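Endonuclease V (Streptomyces avermitilis, PDB 3GOC) probably nicks deaminated DNA at the second phosphodiester bond 3' to a deoxyinosine, a magnesium-dependent cut that leaves the lesion in place for repair. Local coordinates at residues 131-145 with 180-192. Numbering follows the deposited sequence.
Sequences GVLTGLPTIGVAKNP and VKPVFVSVGHRVD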
loop_
_atom_site.group_PDB
_atom_site.type_symbol
_atom_site.label_atom_id
_atom_site.label_comp_id
_atom_site.label_asym_id
_atom_site.label_seq_id
_atom_site.Cartn_x
_atom_site.Cartn_y
_atom_site.Cartn_z
ATOM N N GLY A 131 1.280 9.490 18.993
ATOM C CA GLY A 131 0.560 10.324 18.044
ATOM C C GLY A 131 0.031 11.607 18.663
ATOM O O GLY A 131 0.224 12.704 18.134
ATOM N N VAL A 132 -0.643 11.478 19.798
ATOM C CA VAL A 132 -1.197 12.648 20.467
ATOM C C VAL A 132 -0.126 13.616 20.979
ATOM O O VAL A 132 -0.311 14.835 20.929
ATOM C CB VAL A 132 -2.125 12.224 21.625
ATOM C CG1 VAL A 132 -2.526 13.441 22.455
ATOM C CG2 VAL A 132 -3.368 11.551 21.050
ATOM N N LEU A 133 0.996 13.089 21.462
ATOM C CA LEU A 133 2.060 13.956 21.966
ATOM C C LEU A 133 2.790 14.707 20.854
ATOM O O LEU A 133 3.200 15.853 21.041
ATOM C CB LEU A 133 3.073 13.146 22.778
ATOM C CG LEU A 133 2.557 12.550 24.090
ATOM C CD1 LEU A 133 3.670 11.757 24.756
ATOM C CD2 LEU A 133 2.067 13.659 25.010
ATOM N N THR A 134 2.954 14.059 19.704
ATOM C CA THR A 134 3.650 14.673 18.576
ATOM C C THR A 134 2.701 15.416 17.651
ATOM O O THR A 134 3.115 16.323 16.924
ATOM C CB THR A 134 4.376 13.624 17.712
ATOM O OG1 THR A 134 3.416 12.707 17.171
ATOM C CG2 THR A 134 5.403 12.860 18.538
ATOM N N GLY A 135 1.432 15.024 17.686
ATOM C CA GLY A 135 0.436 15.625 16.822
ATOM C C GLY A 135 0.535 15.049 15.418
ATOM O O GLY A 135 -0.152 15.505 14.509
ATOM N N LEU A 136 1.366 14.025 15.243
ATOM C CA LEU A 136 1.576 13.422 13.929
ATOM C C LEU A 136 0.809 12.130 13.681
ATOM O O LEU A 136 0.399 11.447 14.615
ATOM C CB LEU A 136 3.070 13.151 13.732
ATOM C CG LEU A 136 3.980 14.373 13.923
ATOM C CD1 LEU A 136 5.433 13.924 13.953
ATOM C CD2 LEU A 136 3.742 15.388 12.807
ATOM N N PRO A 137 0.594 11.786 12.402
ATOM C CA PRO A 137 -0.117 10.567 12.017
ATOM C C PRO A 137 0.719 9.372 12.454
ATOM O O PRO A 137 1.923 9.322 12.196
ATOM C CB PRO A 137 -0.181 10.667 10.498
ATOM C CG PRO A 137 -0.148 12.131 10.246
ATOM C CD PRO A 137 0.886 12.609 11.216
ATOM N N THR A 138 0.084 8.411 13.110
ATOM C CA THR A 138 0.795 7.223 13.566
ATOM C C THR A 138 -0.070 5.978 13.466
ATOM O O THR A 138 -1.298 6.050 13.535
ATOM C CB THR A 138 1.201 7.327 15.048
ATOM O OG1 THR A 138 0.021 7.264 15.860
ATOM C CG2 THR A 138 1.936 8.619 15.325
ATOM N N ILE A 139 0.582 4.835 13.300
ATOM C CA ILE A 139 -0.113 3.558 13.267
ATOM C C ILE A 139 0.780 2.561 13.970
ATOM O O ILE A 139 1.962 2.820 14.210
ATOM C CB ILE A 139 -0.379 3.014 11.834
ATOM C CG1 ILE A 139 0.937 2.686 11.131
ATOM C CG2 ILE A 139 -1.205 4.016 11.045
ATOM C CD1 ILE A 139 0.741 1.959 9.809
ATOM N N GLY A 140 0.200 1.426 14.316
ATOM C CA GLY A 140 0.971 0.378 14.945
ATOM C C GLY A 140 0.860 -0.883 14.105
ATOM O O GLY A 140 -0.183 -1.162 13.514
ATOM N N VAL A 141 1.956 -1.623 14.009
ATOM C CA VAL A 141 1.969 -2.894 13.305
ATOM C C VAL A 141 2.700 -3.821 14.259
ATOM O O VAL A 141 3.855 -3.574 14.616
ATOM C CB VAL A 141 2.722 -2.846 11.961
ATOM C CG1 VAL A 141 2.696 -4.235 11.324
ATOM C CG2 VAL A 141 2.067 -1.837 11.020
ATOM N N ALA A 142 2.015 -4.874 14.691
ATOM C CA ALA A 142 2.579 -5.823 15.649
ATOM C C ALA A 142 2.729 -7.226 15.087
ATOM O O ALA A 142 1.965 -7.640 14.218
ATOM C CB ALA A 142 1.715 -5.855 16.900
ATOM N N LYS A 143 3.717 -7.954 15.607
ATOM C CA LYS A 143 4.027 -9.316 15.164
ATOM C C LYS A 143 3.109 -10.384 15.748
ATOM O O LYS A 143 2.969 -11.455 15.165
ATOM C CB LYS A 143 5.476 -9.678 15.521
ATOM C CG LYS A 143 6.523 -8.707 15.025
ATOM C CD LYS A 143 7.862 -8.989 15.687
ATOM C CE LYS A 143 8.889 -7.912 15.396
ATOM N NZ LYS A 143 9.265 -7.883 13.968
ATOM N N ASN A 144 2.505 -10.104 16.901
ATOM C CA ASN A 144 1.603 -11.063 17.535
ATOM C C ASN A 144 0.310 -10.342 17.904
ATOM O O ASN A 144 0.290 -9.120 18.022
ATOM C CB ASN A 144 2.256 -11.706 18.769
ATOM C CG ASN A 144 2.420 -10.746 19.924
ATOM O OD1 ASN A 144 1.444 -10.230 20.469
ATOM N ND2 ASN A 144 3.663 -10.512 20.317
ATOM N N PRO A 145 -0.789 -11.093 18.096
ATOM C CA PRO A 145 -2.094 -10.520 18.437
ATOM C C PRO A 145 -2.347 -10.166 19.895
ATOM O O PRO A 145 -3.453 -9.756 20.239
ATOM C CB PRO A 145 -3.054 -11.589 17.942
ATOM C CG PRO A 145 -2.328 -12.842 18.316
ATOM C CD PRO A 145 -0.897 -12.551 17.891
ATOM N N VAL A 180 1.396 -16.717 4.503
ATOM C CA VAL A 180 2.223 -16.514 5.694
ATOM C C VAL A 180 1.392 -15.877 6.817
ATOM O O VAL A 180 0.443 -15.150 6.554
ATOM C CB VAL A 180 3.418 -15.576 5.369
ATOM C CG1 VAL A 180 4.250 -15.321 6.615
ATOM C CG2 VAL A 180 4.279 -16.197 4.275
ATOM N N LYS A 181 1.755 -16.170 8.064
ATOM C CA LYS A 181 1.086 -15.622 9.248
ATOM C C LYS A 181 0.894 -14.102 9.105
ATOM O O LYS A 181 1.816 -13.392 8.725
ATOM C CB LYS A 181 1.941 -15.937 10.479
ATOM C CG LYS A 181 1.745 -15.013 11.670
ATOM C CD LYS A 181 0.387 -15.201 12.312
ATOM C CE LYS A 181 0.233 -14.301 13.525
ATOM N NZ LYS A 181 1.269 -14.581 14.571
ATOM N N PRO A 182 -0.308 -13.582 9.409
ATOM C CA PRO A 182 -0.508 -12.134 9.271
ATOM C C PRO A 182 0.125 -11.298 10.378
ATOM O O PRO A 182 0.645 -11.835 11.367
ATOM C CB PRO A 182 -2.027 -11.995 9.267
ATOM C CG PRO A 182 -2.461 -13.112 10.178
ATOM C CD PRO A 182 -1.573 -14.262 9.748
ATOM N N VAL A 183 0.105 -9.981 10.188
ATOM C CA VAL A 183 0.608 -9.061 11.202
ATOM C C VAL A 183 -0.645 -8.377 11.720
ATOM O O VAL A 183 -1.726 -8.563 11.162
ATOM C CB VAL A 183 1.617 -8.025 10.638
ATOM C CG1 VAL A 183 2.890 -8.744 10.219
ATOM C CG2 VAL A 183 1.021 -7.259 9.472
ATOM N N PHE A 184 -0.512 -7.592 12.779
ATOM C CA PHE A 184 -1.666 -6.960 13.389
ATOM C C PHE A 184 -1.559 -5.457 13.390
ATOM O O PHE A 184 -0.747 -4.857 14.092
ATOM C CB PHE A 184 -1.833 -7.567 14.778
ATOM C CG PHE A 184 -1.877 -9.067 14.738
ATOM C CD1 PHE A 184 -0.702 -9.821 14.805
ATOM C CD2 PHE A 184 -3.081 -9.719 14.476
ATOM C CE1 PHE A 184 -0.727 -11.202 14.599
ATOM C CE2 PHE A 184 -3.122 -11.093 14.269
ATOM C CZ PHE A 184 -1.940 -11.841 14.327
ATOM N N VAL A 185 -2.417 -4.864 12.571
ATOM C CA VAL A 185 -2.451 -3.431 12.345
ATOM C C VAL A 185 -3.501 -2.690 13.157
ATOM O O VAL A 185 -4.650 -3.110 13.226
ATOM C CB VAL A 185 -2.728 -3.169 10.850
ATOM C CG1 VAL A 185 -2.726 -1.682 10.555
ATOM C CG2 VAL A 185 -1.692 -3.895 10.008
ATOM N N SER A 186 -3.103 -1.583 13.769
ATOM C CA SER A 186 -4.057 -0.784 14.515
ATOM C C SER A 186 -3.768 0.687 14.280
ATOM O O SER A 186 -2.629 1.081 14.015
ATOM C CB SER A 186 -4.011 -1.127 16.012
ATOM O OG SER A 186 -2.734 -0.880 16.571
ATOM N N VAL A 187 -4.813 1.501 14.343
ATOM C CA VAL A 187 -4.637 2.926 14.151
ATOM C C VAL A 187 -4.019 3.529 15.402
ATOM O O VAL A 187 -4.247 3.065 16.523
ATOM C CB VAL A 187 -5.982 3.621 13.872
ATOM C CG1 VAL A 187 -6.570 3.101 12.576
ATOM C CG2 VAL A 187 -6.930 3.381 15.019
ATOM N N GLY A 188 -3.198 4.547 15.195
ATOM C CA GLY A 188 -2.591 5.223 16.315
ATOM C C GLY A 188 -3.269 6.570 16.481
ATOM O O GLY A 188 -3.973 6.817 17.464
ATOM N N HIS A 189 -3.074 7.435 15.491
ATOM C CA HIS A 189 -3.627 8.785 15.516
ATOM C C HIS A 189 -3.631 9.373 14.102
ATOM O O HIS A 189 -2.686 9.187 13.341
ATOM C CB HIS A 189 -2.757 9.640 16.445
ATOM C CG HIS A 189 -3.193 11.067 16.570
ATOM N ND1 HIS A 189 -4.459 11.427 16.979
ATOM C CD2 HIS A 189 -2.500 12.221 16.431
ATOM C CE1 HIS A 189 -4.525 12.742 17.093
ATOM N NE2 HIS A 189 -3.348 13.248 16.768
ATOM N N ARG A 190 -4.714 10.063 13.754
ATOM C CA ARG A 190 -4.855 10.724 12.456
ATOM C C ARG A 190 -4.706 9.848 11.205
ATOM O O ARG A 190 -4.275 10.326 10.158
ATOM C CB ARG A 190 -3.880 11.906 12.387
ATOM C CG ARG A 190 -4.140 12.983 13.444
ATOM C CD ARG A 190 -3.193 14.158 13.266
ATOM N NE ARG A 190 -3.331 14.740 11.935
ATOM C CZ ARG A 190 -2.365 15.384 11.287
ATOM N NH1 ARG A 190 -1.172 15.541 11.842
ATOM N NH2 ARG A 190 -2.584 15.853 10.063
ATOM N N VAL A 191 -5.067 8.573 11.316
ATOM C CA VAL A 191 -5.010 7.638 10.187
ATOM C C VAL A 191 -6.164 6.651 10.356
ATOM O O VAL A 191 -6.446 6.247 11.485
ATOM C CB VAL A 191 -3.687 6.823 10.177
ATOM C CG1 VAL A 191 -3.649 5.910 8.965
ATOM C CG2 VAL A 191 -2.485 7.752 10.180
ATOM N N ASP A 192 -6.860 6.272 9.281
ATOM C CA ASP A 192 -7.929 5.291 9.458
ATOM C C ASP A 192 -7.408 3.890 9.143
ATOM O O ASP A 192 -6.277 3.734 8.668
ATOM C CB ASP A 192 -9.211 5.625 8.655
ATOM C CG ASP A 192 -9.027 5.632 7.144
ATOM O OD1 ASP A 192 -8.085 5.020 6.618
ATOM O OD2 ASP A 192 -9.882 6.264 6.469
#
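Pro145 lies flat over one face of the Phe184 ring, its CB 3.8 Å from the ring centroid in a CH-pi contact, while the carbonyl oxygens of Ala142 and Lys143 stand at the ring's edge. With CG anti to its own carbonyl carbon (chi1 -53°), Phe184 swings its ring under the turn after strand 138-142. Cutting Phe184 back to an alanine removes the surface under Pro145 and would probably leave residues 143-145 less firmly held. At the far end, Arg190 CG sits over the centre of one face of the His189 ring, Val132 CG2 reaches the rim of the opposite face, and Leu136 O stands at the edge; His189 ND1 is hydrogen-bonded to Ile29, outside the two segments. The Arg190 guanidinium covers Pro137 CG with one face and, near its own plane, gives NH1 to Gly135 O at 2.9 Å; its NE pairs with Glu32. Between these ends, strands 138-142 and 183-189 run antiparallel, zipped by paired bonds such as Gly140 N to Ser186 O (2.9 Å, 174° at the hydrogen). Thr138 O takes His189 N at 3.0 Å and, weakly, Gly188 N, the signature of a classic beta bulge. Val141 and Val185 turn their side chains to helix 193-202. This is the antiparallel pairing at the centre of the mixed sheet of the RNase H-like endonuclease V fold, with Lys143 leading off beside the magnesium ligand Asp114.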